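Local coordinates for protein acyl-CoA thioester hydrolase HI0827 (PDB 3BJK) that probably hydrolyses the thioester bond of a broad range of acyl-coenzyme A substrates, as a hexameric hotdog-fold thioesterase built as a trimer of dimers, at residues G75-Y81 and E97-V103; M42-A47 and T115-F121. The protein carries 1 engineered substitution. All blocks are in the same frame, centred on the assembly; numbering follows the deposited sequence.

Interaction 1 (G75-Y81 and E97-V103); sequences GDVVCCY and EVWVKKV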
# COMPACT_ATOMS: atom_id res chain seq x y z
N GLY C 75 9.75 -13.97 2.48
CA GLY C 75 10.30 -14.51 3.71
C GLY C 75 11.83 -14.41 3.82
O GLY C 75 12.35 -14.65 4.91
N ASP C 76 12.53 -14.06 2.72
CA ASP C 76 13.98 -13.80 2.73
C ASP C 76 14.22 -12.51 3.55
O ASP C 76 13.44 -11.59 3.48
CB ASP C 76 14.52 -13.49 1.30
CG ASP C 76 14.71 -14.73 0.42
OD1 ASP C 76 14.52 -15.88 0.88
OD2 ASP C 76 15.02 -14.52 -0.78
N VAL C 77 15.31 -12.47 4.30
CA VAL C 77 15.79 -11.23 4.90
C VAL C 77 16.57 -10.54 3.80
O VAL C 77 17.38 -11.19 3.13
CB VAL C 77 16.67 -11.50 6.10
CG1 VAL C 77 17.31 -10.21 6.60
CG2 VAL C 77 15.89 -12.20 7.19
N VAL C 78 16.30 -9.25 3.59
CA VAL C 78 16.90 -8.47 2.51
C VAL C 78 17.70 -7.29 3.09
O VAL C 78 17.13 -6.45 3.81
CB VAL C 78 15.83 -7.99 1.51
CG1 VAL C 78 16.46 -7.15 0.35
CG2 VAL C 78 15.03 -9.19 0.96
N CYS C 79 19.01 -7.27 2.81
CA CYS C 79 19.95 -6.21 3.22
C CYS C 79 20.47 -5.45 2.03
O CYS C 79 20.77 -6.09 1.00
CB CYS C 79 21.18 -6.80 3.89
SG CYS C 79 20.81 -7.73 5.34
N CYS C 80 20.69 -4.13 2.19
CA CYS C 80 21.30 -3.27 1.16
C CYS C 80 22.58 -2.69 1.74
O CYS C 80 22.55 -2.15 2.83
CB CYS C 80 20.38 -2.15 0.71
SG CYS C 80 18.91 -2.70 -0.21
N TYR C 81 23.69 -2.90 1.04
CA TYR C 81 24.99 -2.37 1.44
C TYR C 81 25.46 -1.34 0.44
O TYR C 81 25.23 -1.47 -0.78
CB TYR C 81 26.03 -3.47 1.55
CG TYR C 81 25.78 -4.47 2.61
CD1 TYR C 81 24.98 -5.59 2.36
CD2 TYR C 81 26.34 -4.32 3.89
CE1 TYR C 81 24.76 -6.52 3.32
CE2 TYR C 81 26.10 -5.24 4.86
CZ TYR C 81 25.31 -6.35 4.58
OH TYR C 81 25.12 -7.33 5.54
N GLU C 97 24.76 -3.01 -3.17
CA GLU C 97 24.51 -4.43 -3.35
C GLU C 97 23.39 -4.87 -2.43
O GLU C 97 23.33 -4.48 -1.22
CB GLU C 97 25.70 -5.25 -2.99
CG GLU C 97 26.98 -4.94 -3.76
CD GLU C 97 28.09 -5.95 -3.47
OE1 GLU C 97 28.13 -6.54 -2.35
OE2 GLU C 97 28.95 -6.15 -4.36
N VAL C 98 22.47 -5.64 -3.02
CA VAL C 98 21.38 -6.33 -2.31
C VAL C 98 21.69 -7.77 -2.08
O VAL C 98 22.05 -8.50 -3.01
CB VAL C 98 20.03 -6.21 -3.01
CG1 VAL C 98 18.94 -6.77 -2.13
CG2 VAL C 98 19.72 -4.76 -3.35
N TRP C 99 21.62 -8.14 -0.80
CA TRP C 99 21.95 -9.45 -0.34
C TRP C 99 20.73 -9.99 0.42
O TRP C 99 20.02 -9.25 1.09
CB TRP C 99 23.16 -9.38 0.61
CG TRP C 99 24.51 -9.16 -0.07
CD1 TRP C 99 25.02 -7.98 -0.57
CD2 TRP C 99 25.50 -10.14 -0.26
NE1 TRP C 99 26.26 -8.20 -1.07
CE2 TRP C 99 26.59 -9.51 -0.91
CE3 TRP C 99 25.58 -11.51 0.04
CZ2 TRP C 99 27.73 -10.20 -1.27
CZ3 TRP C 99 26.73 -12.20 -0.33
CH2 TRP C 99 27.80 -11.54 -0.96
N VAL C 100 20.54 -11.28 0.28
CA VAL C 100 19.50 -12.04 0.97
C VAL C 100 20.14 -13.02 1.98
O VAL C 100 21.25 -13.54 1.77
CB VAL C 100 18.64 -12.83 -0.07
CG1 VAL C 100 18.01 -14.04 0.49
CG2 VAL C 100 17.60 -11.90 -0.75
N LYS C 101 19.42 -13.25 3.07
CA LYS C 101 19.70 -14.33 4.03
C LYS C 101 18.45 -15.21 4.21
O LYS C 101 17.36 -14.69 4.49
CB LYS C 101 20.12 -13.72 5.37
CG LYS C 101 20.53 -14.72 6.47
CD LYS C 101 20.80 -13.96 7.79
CE LYS C 101 21.32 -14.81 8.88
NZ LYS C 101 21.69 -14.06 10.12
N LYS C 102 18.63 -16.53 4.03
CA LYS C 102 17.59 -17.52 4.26
C LYS C 102 17.55 -17.85 5.76
O LYS C 102 18.49 -18.44 6.30
CB LYS C 102 17.89 -18.85 3.53
CG LYS C 102 18.14 -18.78 2.04
CD LYS C 102 17.02 -18.08 1.35
CE LYS C 102 16.61 -18.78 0.06
NZ LYS C 102 15.40 -18.09 -0.52
N VAL C 103 16.45 -17.48 6.40
CA VAL C 103 16.24 -17.73 7.86
C VAL C 103 15.09 -18.70 8.14
O VAL C 103 15.09 -19.35 9.20
CB VAL C 103 16.01 -16.40 8.64
CG1 VAL C 103 17.21 -15.46 8.47
CG2 VAL C 103 14.73 -15.68 8.15
O HOH W 1 13.83 -17.01 4.94
O HOH W 2 15.98 -15.77 -2.81
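Tyr81 turns the edge of its ring toward the five-membered ring of Trp99 in an offset T-shaped (edge-to-face) pair. The planes stand at 87°, and Tyr81 CD1 lies 3.8 Å from Trp99 CD1. The indole is pinned within its own strand: Trp99 NE1 donates in its ring plane to Glu97 OE1 at 2.8 Å and meets the carboxylate from above its plane. Glu97 OE2 also forms a salt bridge with Arg10, so the N-terminal loop is tied to the middle of the hairpin. On the face that carries Val78, Cys80, Val98 and Val100, contact is apolar. Val78 CG1 and Val98 CG1 are 3.5 Å apart. Both methyls are anti to their backbone N (chi1 180° and -172°), which brings them together across the strands.

The segments belong to strands 77-87 and 91-101, which form an antiparallel beta hairpin in the sheet of the hotdog fold. Val77-Lys101, Cys79-Trp99 and Tyr81-Glu97 are hydrogen-bonded pairs, each with two backbone bonds. Cys79 N to Trp99 O is one of them, at 2.8 Å. Helix 35-54 of the same chain covers the face of Val78, Cys80 and Val98 through Trp37, Gln41 and Met42.

Next to the Val77-Lys101 pair, Asp76 and Lys102 lie side by side and point the same way. Lys102 NZ reaches the syn lone pair of Asp76 OD1 at 2.8 Å, forming a salt bridge. Asp76 OD2 accepts a bond from Ser73 N, and from a water at 2.6 Å. The carboxylate is thus held through both oxygens. A second water links Gly75 O to Val103 N. Val77 CG2 packs 3.7 Å from Val103 CG1, while Lys101 NZ forms a salt bridge with Glu52 of the second subunit.

Interaction 2 (M42-A47 and T115-F121); sequences MAMGGA and TDAVFTF. Engineered in segment 42-47: Ala43 (natural residue Asp).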
# COMPACT_ATOMS: atom_id res chain seq x y z
N MET C 42 16.95 -0.21 -2.87
CA MET C 42 18.29 0.32 -3.24
C MET C 42 18.30 1.82 -3.23
O MET C 42 19.22 2.39 -2.68
CB MET C 42 18.75 -0.20 -4.59
CG MET C 42 18.98 -1.75 -4.63
SD MET C 42 19.84 -2.33 -6.10
CE MET C 42 18.56 -2.18 -7.30
N ALA C 43 17.25 2.44 -3.78
CA ALA C 43 17.11 3.89 -3.81
C ALA C 43 17.06 4.54 -2.42
O ALA C 43 17.74 5.60 -2.16
CB ALA C 43 15.87 4.25 -4.56
N MET C 44 16.23 3.96 -1.56
CA MET C 44 16.08 4.43 -0.21
C MET C 44 17.35 4.27 0.59
O MET C 44 17.81 5.22 1.27
CB MET C 44 14.92 3.69 0.43
CG MET C 44 14.75 3.84 1.89
SD MET C 44 13.13 3.23 2.44
CE MET C 44 12.05 3.63 1.14
N GLY C 45 17.95 3.07 0.49
CA GLY C 45 19.18 2.77 1.17
C GLY C 45 20.32 3.66 0.74
O GLY C 45 20.98 4.32 1.54
N GLY C 46 20.55 3.69 -0.57
CA GLY C 46 21.58 4.57 -1.15
C GLY C 46 21.46 6.02 -0.73
O GLY C 46 22.46 6.65 -0.35
N ALA C 47 20.22 6.51 -0.71
CA ALA C 47 19.92 7.90 -0.30
C ALA C 47 20.24 8.21 1.13
O ALA C 47 20.68 9.36 1.44
CB ALA C 47 18.47 8.21 -0.56
N THR C 115 21.27 -8.50 -6.28
CA THR C 115 21.09 -7.28 -7.10
C THR C 115 22.21 -6.27 -6.79
O THR C 115 22.78 -6.23 -5.64
CB THR C 115 19.70 -6.54 -6.82
OG1 THR C 115 18.65 -7.48 -6.58
CG2 THR C 115 19.29 -5.67 -7.98
N ASP C 116 22.61 -5.51 -7.83
CA ASP C 116 23.51 -4.38 -7.61
C ASP C 116 23.09 -3.18 -8.46
O ASP C 116 22.24 -3.29 -9.33
CB ASP C 116 24.97 -4.74 -7.80
CG ASP C 116 25.35 -5.11 -9.24
OD1 ASP C 116 24.88 -4.55 -10.26
OD2 ASP C 116 26.19 -6.00 -9.34
N ALA C 117 23.67 -2.04 -8.13
CA ALA C 117 23.42 -0.82 -8.89
C ALA C 117 24.47 0.24 -8.51
O ALA C 117 25.06 0.21 -7.41
CB ALA C 117 22.04 -0.33 -8.61
N VAL C 118 24.67 1.20 -9.39
CA VAL C 118 25.46 2.39 -9.03
C VAL C 118 24.59 3.64 -9.20
O VAL C 118 24.16 3.91 -10.33
CB VAL C 118 26.71 2.48 -9.91
CG1 VAL C 118 27.49 3.78 -9.59
CG2 VAL C 118 27.58 1.23 -9.70
N PHE C 119 24.32 4.32 -8.08
CA PHE C 119 23.45 5.49 -7.97
C PHE C 119 24.31 6.70 -7.89
O PHE C 119 25.39 6.66 -7.32
CB PHE C 119 22.63 5.46 -6.67
CG PHE C 119 21.40 4.58 -6.73
CD1 PHE C 119 21.51 3.20 -6.62
CD2 PHE C 119 20.14 5.14 -6.82
CE1 PHE C 119 20.37 2.42 -6.71
CE2 PHE C 119 19.05 4.39 -6.89
CZ PHE C 119 19.15 3.01 -6.83
N THR C 120 23.79 7.79 -8.43
CA THR C 120 24.33 9.14 -8.23
C THR C 120 23.25 10.06 -7.62
O THR C 120 22.14 10.23 -8.17
CB THR C 120 24.86 9.77 -9.56
OG1 THR C 120 25.64 8.82 -10.29
CG2 THR C 120 25.61 11.07 -9.29
N PHE C 121 23.63 10.72 -6.54
CA PHE C 121 22.78 11.65 -5.83
C PHE C 121 23.40 13.03 -5.89
O PHE C 121 24.59 13.16 -6.06
CB PHE C 121 22.71 11.26 -4.35
CG PHE C 121 22.20 9.87 -4.14
CD1 PHE C 121 20.83 9.63 -4.04
CD2 PHE C 121 23.07 8.80 -4.12
CE1 PHE C 121 20.34 8.39 -3.87
CE2 PHE C 121 22.56 7.51 -3.97
CZ PHE C 121 21.19 7.32 -3.82
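The Phe119 ring has Met42 O over one face, offset toward the rim, and Ala43 N approaching its CZ obliquely at 3.6 Å. The Phe121 ring has Ala43 O at its edge, near the ring plane. Gly46 C and Ala47 N come to its CZ obliquely. This is the hotdog fold, in which the long helix 35-54 lies against the curved sheet; here it crosses strand 111-123, with the short segment axes 9.5 Å apart at 54°. No hydrogen bond joins the two segments. Met42 O and Ala43 O are instead bonded inside the helix, to Gly46 N and Ala47 N.

Gly46 has no side chain, which lets Phe121 CZ come within 3.4 Å of its carbonyl C. Ala47 CB touches Phe121 CE1. Ala43, an engineered residue that is Asp in nature, sets its CB 3.9 Å from Phe119 CE2. Its methyl also packs on Met39 of the third subunit. The Met42 side chain slants down to the strand, and its end lies over Ala117 and Thr115. Its chain bends at the last torsion (chi3 -74°), SD rests 3.9 Å from Ala117 CB, and CE meets Thr115 CG2 at 3.6 Å.

Interactions 1 and 2 share one sheet, in which strands 91-101 and 111-123 are neighbours. Their centres are about 15 Å apart. Along the chain, the hairpin of interaction 1 is nested inside the loop closed by interaction 2. The two contacts meet directly: Val98 N lies 2.7 Å from Thr115 O, a probable backbone hydrogen bond. On the helix-covered face of the sheet, Met42 CG packs 3.4 Å from Val98 CG2, so one helix residue reaches both neighbouring strands. Cys80 SG is 4.1 Å from Met42 N. Each contact also borders a neighbouring subunit: interaction 1 the second, at Val77 and Val103, and interaction 2 the third, at Met44.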